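Local coordinates for putative GGDEF domain protein (Pseudomonas aeruginosa, PDB 7E6G) that probably makes the second messenger cyclic di-GMP from two molecules of GTP, a reaction that depends on magnesium, at residues G14-P19 with A29-R34. Residues are numbered along the deposited sequence; the frame is centred on the assembly and turned at random.
Sequences GLLADP and ALARLR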
# COMPACT_ATOMS: atom_id res chain seq x y z
N GLY A 14 -28.60 23.53 -61.25
CA GLY A 14 -28.69 23.69 -62.69
C GLY A 14 -30.12 23.67 -63.17
O GLY A 14 -30.51 24.50 -64.00
N LEU A 15 -30.92 22.73 -62.66
CA LEU A 15 -32.33 22.65 -63.04
C LEU A 15 -33.06 23.95 -62.73
O LEU A 15 -33.82 24.48 -63.55
CB LEU A 15 -33.00 21.48 -62.31
CG LEU A 15 -32.93 20.07 -62.89
CD1 LEU A 15 -31.60 19.85 -63.55
CD2 LEU A 15 -33.16 19.04 -61.79
N LEU A 16 -32.84 24.49 -61.52
CA LEU A 16 -33.57 25.68 -61.08
C LEU A 16 -33.14 26.91 -61.85
O LEU A 16 -33.94 27.85 -61.99
CB LEU A 16 -33.36 25.90 -59.59
CG LEU A 16 -34.11 24.91 -58.70
CD1 LEU A 16 -33.64 25.03 -57.25
CD2 LEU A 16 -35.62 25.12 -58.83
N ALA A 17 -31.89 26.94 -62.33
CA ALA A 17 -31.41 28.04 -63.16
C ALA A 17 -31.92 27.97 -64.60
O ALA A 17 -32.15 29.01 -65.22
CB ALA A 17 -29.88 28.05 -63.16
N ASP A 18 -32.09 26.77 -65.16
CA ASP A 18 -32.39 26.63 -66.59
C ASP A 18 -33.67 27.36 -66.98
O ASP A 18 -34.76 26.99 -66.51
CB ASP A 18 -32.49 25.16 -66.98
CG ASP A 18 -32.62 24.97 -68.49
OD1 ASP A 18 -31.69 24.40 -69.10
OD2 ASP A 18 -33.66 25.40 -69.06
N PRO A 19 -33.61 28.35 -67.88
CA PRO A 19 -34.81 29.16 -68.19
C PRO A 19 -35.97 28.37 -68.75
O PRO A 19 -37.12 28.85 -68.68
CB PRO A 19 -34.29 30.19 -69.21
CG PRO A 19 -32.83 30.27 -68.95
CD PRO A 19 -32.41 28.88 -68.56
N ALA A 29 -41.83 24.48 -56.43
CA ALA A 29 -41.86 23.41 -55.53
C ALA A 29 -40.53 22.85 -55.26
O ALA A 29 -40.28 22.59 -54.23
CB ALA A 29 -42.73 22.42 -56.13
N LEU A 30 -39.71 22.66 -56.23
CA LEU A 30 -38.40 22.20 -56.07
C LEU A 30 -37.55 23.14 -55.43
O LEU A 30 -36.70 22.76 -54.84
CB LEU A 30 -37.81 21.69 -57.33
CG LEU A 30 -36.43 21.16 -57.25
CD1 LEU A 30 -36.24 19.88 -56.61
CD2 LEU A 30 -35.84 21.01 -58.54
N ALA A 31 -37.68 24.40 -55.67
CA ALA A 31 -36.91 25.41 -54.94
C ALA A 31 -37.24 25.36 -53.45
O ALA A 31 -36.34 25.37 -52.59
CB ALA A 31 -37.18 26.80 -55.51
N ARG A 32 -38.54 25.30 -53.13
CA ARG A 32 -38.96 25.25 -51.74
C ARG A 32 -38.44 24.00 -51.05
O ARG A 32 -37.94 24.06 -49.92
CB ARG A 32 -40.48 25.32 -51.64
CG ARG A 32 -41.00 26.68 -52.01
CD ARG A 32 -42.50 26.71 -52.06
NE ARG A 32 -43.07 26.45 -50.75
CZ ARG A 32 -44.34 26.68 -50.45
NH1 ARG A 32 -45.16 27.17 -51.37
NH2 ARG A 32 -44.78 26.41 -49.22
N LEU A 33 -38.48 22.87 -51.74
CA LEU A 33 -38.07 21.64 -51.08
C LEU A 33 -36.55 21.55 -50.95
O LEU A 33 -36.05 21.05 -49.93
CB LEU A 33 -38.65 20.43 -51.80
CG LEU A 33 -38.33 19.12 -51.09
CD1 LEU A 33 -39.41 18.77 -50.10
CD2 LEU A 33 -38.26 18.09 -52.14
N ARG A 34 -35.80 22.04 -51.93
CA ARG A 34 -34.35 22.09 -51.77
C ARG A 34 -33.97 22.96 -50.57
O ARG A 34 -33.11 22.59 -49.75
CB ARG A 34 -33.69 22.62 -53.04
CG ARG A 34 -32.18 22.71 -52.94
CD ARG A 34 -31.71 24.15 -53.00
NE ARG A 34 -30.57 24.28 -53.89
CZ ARG A 34 -30.47 25.20 -54.85
NH1 ARG A 34 -31.43 26.09 -55.05
NH2 ARG A 34 -29.38 25.22 -55.61
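L16 sends its CG away from its own carbonyl carbon and alongside its backbone N (chi1 -73°), which carries both methyls across to the first turns of helix 27-102. From that helix L30 and R34 reach back, each with CG anti to the backbone N (chi1 -179° for L30), a setting that puts CG beside the carbonyl carbon and extends both side chains toward helix 3-17. The two branches of L16 then part company. CD2 takes the apolar side, lying 4.1 Å from L30 CD2 and 4.0 Å from A31 CB; it also comes up against the backbone, 3.8 Å from A31 N. CD1 lies against the guanidinium of R34, 4.0 Å from R34 CZ, with NH1 the nearest atom of the group. The leucine meets the planar group obliquely.

The charged end of R34 is held on helix 3-17 by two salt bridges, NE with D9 and NH2 with D13. Its chain bends at chi2 and chi3 on the way, leaving NH1 beside the leucine methyl. L30 and R34 also touch I12, which extends the packing one turn back along helix 3-17. L16 O accepts hydrogen bonds from the side-chain NE2 atoms of H22, in the connecting loop, and H27, at the start of the long helix.

Together these pieces form a helical hairpin: helix 3-17 doubles back beside the start of the long helix 27-102, far from the nucleotide and magnesium site. A second subunit, another copy of the protein, packs its A29 on L15 and its L33 on L33 of this chain. Undirected packing at L16 is thus combined with directional charge pairing of R34 to D9 and D13, which probably does more to fix how the two helices lie against each other.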